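Local coordinates for protein nucleoporin NUP82 (Chaetomium thermophilum, PDB 5CWW) that forms part of the nuclear pore complex, probably as a structural component and as a docking partner for passing transport factors, at residues Trp66-Leu69 with Ala70-Lys73; Pro317-Pro321 with Glu322-Val326; Leu515-Trp518 with Val519-Glu523. All blocks are in the same frame, centred on the assembly; numbering follows the deposited sequence. Where two conformers were deposited one is given.

Contact 1 of 3, residues Trp66-Leu69 with Ala70-Lys73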
# COMPACT_ATOMS: atom_id res chain seq x y z
N TRP B 66 12.12 6.54 -24.22
CA TRP B 66 12.54 7.76 -23.54
C TRP B 66 12.50 8.95 -24.49
O TRP B 66 12.98 8.86 -25.62
CB TRP B 66 13.96 7.56 -22.99
CG TRP B 66 14.52 8.73 -22.25
CD1 TRP B 66 13.83 9.65 -21.52
CD2 TRP B 66 15.90 9.09 -22.17
NE1 TRP B 66 14.70 10.57 -20.98
CE2 TRP B 66 15.98 10.25 -21.37
CE3 TRP B 66 17.08 8.56 -22.70
CZ2 TRP B 66 17.18 10.88 -21.08
CZ3 TRP B 66 18.28 9.18 -22.41
CH2 TRP B 66 18.32 10.33 -21.61
N GLY B 67 11.93 10.06 -24.04
CA GLY B 67 11.86 11.25 -24.87
C GLY B 67 11.59 12.54 -24.11
O GLY B 67 10.94 12.55 -23.07
N ASP B 68 12.11 13.64 -24.66
CA ASP B 68 11.87 14.98 -24.12
C ASP B 68 10.78 15.66 -24.93
O ASP B 68 10.93 15.87 -26.14
CB ASP B 68 13.16 15.81 -24.14
CG ASP B 68 13.04 17.10 -23.36
OD1 ASP B 68 12.01 17.80 -23.48
OD2 ASP B 68 13.99 17.43 -22.61
N LEU B 69 9.68 16.02 -24.27
CA LEU B 69 8.53 16.61 -24.95
C LEU B 69 8.86 17.98 -25.54
O LEU B 69 8.26 18.38 -26.54
CB LEU B 69 7.35 16.74 -23.98
CG LEU B 69 6.81 15.43 -23.40
CD1 LEU B 69 5.66 15.72 -22.45
CD2 LEU B 69 6.36 14.48 -24.51
N ALA B 70 9.79 18.69 -24.92
CA ALA B 70 10.19 20.01 -25.41
C ALA B 70 10.85 19.91 -26.77
O ALA B 70 10.47 20.61 -27.71
CB ALA B 70 11.12 20.69 -24.41
N GLN B 71 11.84 19.03 -26.88
CA GLN B 71 12.58 18.86 -28.12
C GLN B 71 11.70 18.27 -29.22
O GLN B 71 11.76 18.70 -30.37
CB GLN B 71 13.81 17.97 -27.90
CG GLN B 71 14.73 18.46 -26.79
CD GLN B 71 15.92 17.54 -26.56
OE1 GLN B 71 16.31 16.78 -27.44
NE2 GLN B 71 16.50 17.62 -25.37
N LEU B 72 10.87 17.29 -28.86
CA LEU B 72 9.97 16.66 -29.82
C LEU B 72 8.95 17.66 -30.36
O LEU B 72 8.52 17.56 -31.51
CB LEU B 72 9.26 15.47 -29.18
CG LEU B 72 10.15 14.27 -28.85
CD1 LEU B 72 9.43 13.33 -27.89
CD2 LEU B 72 10.56 13.53 -30.11
N LYS B 73 8.57 18.62 -29.52
CA LYS B 73 7.68 19.69 -29.95
C LYS B 73 8.40 20.58 -30.95
O LYS B 73 7.89 20.87 -32.03
CB LYS B 73 7.19 20.51 -28.76
CG LYS B 73 6.21 21.62 -29.12
CD LYS B 73 5.93 22.53 -27.93
CE LYS B 73 5.04 23.70 -28.33
NZ LYS B 73 4.92 24.71 -27.25
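G67 has no side chain to interpose, so the methyl CD1 of L72 comes within 4.4 Å of its CA as strand 63-68 gives way to a helix. D68 follows as the N-cap and holds the first helical turn with two groups. Its carboxylate oxygen OD1 accepts from A70 N at 2.8 Å, an Asx turn, while the same oxygen is also hydrogen-bonded to T54 OG1. With CG anti to the backbone nitrogen (chi1 -169°), the torsion brings OD1 to A70 N, and OD1 also comes within 3.2 Å of A70 CB. The Q71 side chain crosses that of D68 nearly at right angles; its amide is turned 29° from the carboxylate plane, with NE2 3.7 Å from D68 OD2. The second group is D68 O, which receives L72 N at 3.1 Å in an almost straight bond and has L72 CG packed against it at 3.2 Å. With an alanine in place of D68, the first turn would be likely to lose the cap on A70 N, and T54 OG1 its carboxylate partner. L69 opens the helix, and L69 O accepts K73 N at 3.0 Å, the donor lying above the carbonyl plane. The unit thus ends the third strand of a four-stranded antiparallel sheet, a propeller blade: strand 63-68 runs between 55-60 and 106-110, and helix 69-77 leaves it with L69 against I56 and L72 against L21.

Contact 2 of 3, residues Pro317-Pro321 with Glu322-Val326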
# COMPACT_ATOMS: atom_id res chain seq x y z
N PRO B 317 -6.39 12.57 35.10
CA PRO B 317 -6.50 11.43 36.02
C PRO B 317 -7.28 10.27 35.43
O PRO B 317 -7.15 9.13 35.89
CB PRO B 317 -7.24 12.03 37.22
CG PRO B 317 -8.08 13.10 36.63
CD PRO B 317 -7.27 13.68 35.50
N GLU B 318 -8.08 10.55 34.41
CA GLU B 318 -8.89 9.53 33.74
C GLU B 318 -8.12 8.86 32.60
O GLU B 318 -8.71 8.15 31.79
CB GLU B 318 -10.19 10.14 33.21
CG GLU B 318 -11.03 10.83 34.28
CD GLU B 318 -12.24 11.54 33.71
OE1 GLU B 318 -13.03 12.10 34.50
OE2 GLU B 318 -12.41 11.52 32.47
N SER B 319 -6.81 9.09 32.55
CA SER B 319 -5.98 8.51 31.50
C SER B 319 -5.72 7.03 31.75
O SER B 319 -5.20 6.64 32.79
CB SER B 319 -4.65 9.26 31.39
OG SER B 319 -3.88 9.11 32.57
N THR B 320 -6.10 6.21 30.77
CA THR B 320 -5.93 4.76 30.87
C THR B 320 -4.45 4.39 30.77
O THR B 320 -3.67 5.14 30.18
CB THR B 320 -6.71 4.03 29.77
OG1 THR B 320 -6.13 4.33 28.49
CG2 THR B 320 -8.17 4.45 29.77
N PRO B 321 -4.06 3.24 31.35
CA PRO B 321 -2.66 2.81 31.23
C PRO B 321 -2.27 2.52 29.78
O PRO B 321 -1.08 2.52 29.46
CB PRO B 321 -2.61 1.53 32.08
CG PRO B 321 -4.02 1.06 32.15
CD PRO B 321 -4.87 2.29 32.11
N GLU B 322 -3.27 2.29 28.93
CA GLU B 322 -3.03 2.05 27.52
C GLU B 322 -2.74 3.36 26.80
O GLU B 322 -1.98 3.40 25.83
CB GLU B 322 -4.23 1.35 26.88
CG GLU B 322 -4.78 0.18 27.68
CD GLU B 322 -3.78 -0.94 27.87
OE1 GLU B 322 -2.78 -0.98 27.12
OE2 GLU B 322 -3.99 -1.79 28.76
N GLU B 323 -3.36 4.44 27.28
CA GLU B 323 -3.16 5.76 26.69
C GLU B 323 -1.82 6.34 27.10
O GLU B 323 -1.19 7.07 26.34
CB GLU B 323 -4.30 6.69 27.10
CG GLU B 323 -4.29 8.05 26.42
CD GLU B 323 -5.44 8.94 26.86
OE1 GLU B 323 -5.63 10.01 26.24
OE2 GLU B 323 -6.14 8.57 27.82
N ARG B 324 -1.38 6.00 28.32
CA ARG B 324 -0.10 6.48 28.83
C ARG B 324 1.06 5.75 28.16
O ARG B 324 2.15 6.31 28.02
CB ARG B 324 -0.03 6.29 30.35
CG ARG B 324 -1.01 7.16 31.13
CD ARG B 324 -0.79 7.06 32.64
NE ARG B 324 -1.08 5.73 33.16
CZ ARG B 324 -0.16 4.80 33.43
NH1 ARG B 324 1.13 5.03 33.24
NH2 ARG B 324 -0.55 3.62 33.91
N LEU B 325 0.83 4.51 27.74
CA LEU B 325 1.87 3.71 27.12
C LEU B 325 2.23 4.24 25.74
O LEU B 325 3.39 4.21 25.34
CB LEU B 325 1.42 2.25 27.01
CG LEU B 325 2.39 1.29 26.32
CD1 LEU B 325 3.74 1.27 27.02
CD2 LEU B 325 1.80 -0.11 26.26
N VAL B 326 1.24 4.74 25.01
CA VAL B 326 1.48 5.30 23.69
C VAL B 326 2.35 6.54 23.82
O VAL B 326 3.29 6.74 23.05
CB VAL B 326 0.17 5.66 22.96
CG1 VAL B 326 0.45 6.24 21.58
CG2 VAL B 326 -0.72 4.44 22.84
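T320 O receives R324 N at 3.1 Å in the plane of its carbonyl, the first regular turn of helix 321-338, and also takes a weaker bond from E323 N. This is an N-cap with a serine-threonine motif: T320 OG1 accepts from E323 N at 3.0 Å, so the threonine grips one amide with both its oxygens. The hydroxyl gets there because chi1 of 67° sets OG1 between the backbone nitrogen and the carbonyl carbon, where it also rests 3.3 Å from E323 CB. P321, in the first helical turn, has no N-H that would need a partner. Two glutamates follow, and their negative charge is likely to suit the positive end of the helix dipole; in one of its two conformers E322 OE1 forms a salt bridge with K456 NZ. E323 extends fully, its side chain crossing that of T320 at about a right angle and bringing OE2 to 3.7 Å from S319 CA. S319 OG bonds A313 O, near the end of helix 298-315, and N316 O, which ties the connection to the preceding helix, while T320 caps the next. R324 CD lies 3.7 Å from S319 OG. Beyond CD the arginine bends (chi3 -65°), which carries its guanidinium back over the start of the helix, S319 O lying near its plane at the edge and NH2 ending 3.5 Å from P321 CB.

Contact 3 of 3, residues Leu515-Trp518 with Val519-Glu523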
# COMPACT_ATOMS: atom_id res chain seq x y z
N LEU B 515 -10.27 18.87 -4.15
CA LEU B 515 -10.85 19.07 -2.82
C LEU B 515 -10.77 20.53 -2.38
O LEU B 515 -11.21 20.87 -1.28
CB LEU B 515 -10.16 18.18 -1.80
CG LEU B 515 -10.00 16.72 -2.23
CD1 LEU B 515 -9.37 15.89 -1.12
CD2 LEU B 515 -11.34 16.12 -2.64
N THR B 516 -10.21 21.38 -3.23
CA THR B 516 -10.19 22.82 -2.97
C THR B 516 -11.40 23.46 -3.65
O THR B 516 -11.89 22.95 -4.65
CB THR B 516 -8.90 23.48 -3.50
OG1 THR B 516 -8.86 23.38 -4.93
CG2 THR B 516 -7.67 22.83 -2.90
N PRO B 517 -11.88 24.60 -3.10
CA PRO B 517 -11.38 25.28 -1.91
C PRO B 517 -11.94 24.72 -0.61
O PRO B 517 -11.68 25.29 0.46
CB PRO B 517 -11.84 26.72 -2.12
CG PRO B 517 -13.11 26.58 -2.88
CD PRO B 517 -12.92 25.39 -3.78
N TRP B 518 -12.68 23.62 -0.68
CA TRP B 518 -13.37 23.09 0.49
C TRP B 518 -12.42 22.77 1.65
O TRP B 518 -12.77 22.99 2.81
CB TRP B 518 -14.15 21.83 0.12
CG TRP B 518 -14.61 21.08 1.33
CD1 TRP B 518 -15.72 21.32 2.07
CD2 TRP B 518 -13.94 19.97 1.95
NE1 TRP B 518 -15.79 20.43 3.12
CE2 TRP B 518 -14.71 19.59 3.06
CE3 TRP B 518 -12.77 19.27 1.66
CZ2 TRP B 518 -14.34 18.53 3.89
CZ3 TRP B 518 -12.41 18.22 2.49
CH2 TRP B 518 -13.19 17.86 3.59
N VAL B 519 -11.24 22.24 1.35
CA VAL B 519 -10.28 21.90 2.39
C VAL B 519 -9.75 23.16 3.07
O VAL B 519 -9.43 23.15 4.26
CB VAL B 519 -9.09 21.07 1.85
CG1 VAL B 519 -9.55 19.69 1.42
CG2 VAL B 519 -8.39 21.79 0.70
N PHE B 520 -9.65 24.24 2.30
CA PHE B 520 -9.19 25.52 2.83
C PHE B 520 -10.24 26.14 3.75
O PHE B 520 -9.90 26.80 4.73
CB PHE B 520 -8.85 26.48 1.69
CG PHE B 520 -7.71 26.02 0.82
CD1 PHE B 520 -6.54 25.53 1.39
CD2 PHE B 520 -7.81 26.06 -0.56
CE1 PHE B 520 -5.49 25.11 0.59
CE2 PHE B 520 -6.76 25.64 -1.36
CZ PHE B 520 -5.60 25.17 -0.79
N ARG B 521 -11.52 25.95 3.43
CA ARG B 521 -12.59 26.49 4.26
C ARG B 521 -12.65 25.76 5.61
O ARG B 521 -12.93 26.37 6.64
CB ARG B 521 -13.95 26.38 3.56
CG ARG B 521 -14.05 27.17 2.26
CD ARG B 521 -15.49 27.24 1.79
NE ARG B 521 -15.60 27.32 0.33
CZ ARG B 521 -15.44 28.44 -0.37
NH1 ARG B 521 -15.17 29.59 0.23
NH2 ARG B 521 -15.55 28.41 -1.69
N LEU B 522 -12.37 24.46 5.59
CA LEU B 522 -12.36 23.69 6.83
C LEU B 522 -11.19 24.13 7.70
O LEU B 522 -11.35 24.32 8.91
CB LEU B 522 -12.28 22.19 6.54
CG LEU B 522 -12.18 21.29 7.78
CD1 LEU B 522 -13.30 21.58 8.78
CD2 LEU B 522 -12.18 19.81 7.39
N GLU B 523 -10.02 24.29 7.09
CA GLU B 523 -8.83 24.68 7.82
C GLU B 523 -8.99 26.06 8.46
O GLU B 523 -8.54 26.29 9.58
CB GLU B 523 -7.60 24.67 6.90
CG GLU B 523 -6.31 25.13 7.58
CD GLU B 523 -5.89 24.22 8.73
OE1 GLU B 523 -6.37 23.07 8.79
OE2 GLU B 523 -5.07 24.66 9.57
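Two methyls of V519 fill the hollows that L515, T516 and W518 leave around the start of helix 518-526, a helix N-terminus in the connection between the third and fourth strands of a propeller blade, with P517 at the N-cap. One of them, CG1, lodges between L515 CB, at 3.6 Å, and the six-membered ring of W518, where CE3 lies 3.3 Å away. A chi1 of -69° puts CG1 beside the backbone nitrogen, the side facing these two neighbours. The other methyl, CG2, sits over the centre of one face of the F520 ring, 4.2 Å above its plane. T516 supplies the matching bump: its CG2 presses obliquely on F520 CE2 at 3.3 Å and also touches V519 CG2, so the T516 methyl occupies the notch between the valine and the phenylalanine, whose side chain runs alongside its own. The hydroxyl of T516 turns elsewhere, to S514 OG. The peptide bond before P517 is cis, and the proline that follows forms a low ridge along which R521 lies. The arginine is extended from CG to NE, which brings its guanidinium to P517: one face meets P517 CB, offset toward the rim, while NH2 reaches P517 CG at 3.3 Å.

Behind W518 the packing continues into the fold, as its ring stacks with that of F473 and L541 of helix 534-543 touches W518, R521 and L522; L522 also meets an apolar side chain on the chain of another protein. Backbone bonds lock this relief in place. P517 O takes R521 N at 3.0 Å, together with a weak bond from F520 N. L515 O lies in plane at the edge of the W518 ring and accepts V519 N at 3.0 Å.

Overall arrangement
Along the chain the three contacts come in series, and each illustrates how a propeller accommodates a helix. Every one lies at or in the connection between the third and fourth strands of a different four-stranded sheet: contact 1, starting on the third strand, between 63-68 and 106-110, contact 2 between 281-284 and 369-370, contact 3 between 509-514 and 548-554. Contacts 1 and 2 stand on opposite sides of the chain's centre, about 59 Å apart, while contact 3 lies about 36 Å and about 34 Å from them, all centre to centre; none touches another. The blades thus carry independent helical insertions, two partly buried and one on the surface, elaborating the N-terminal propeller domain of this nucleoporin.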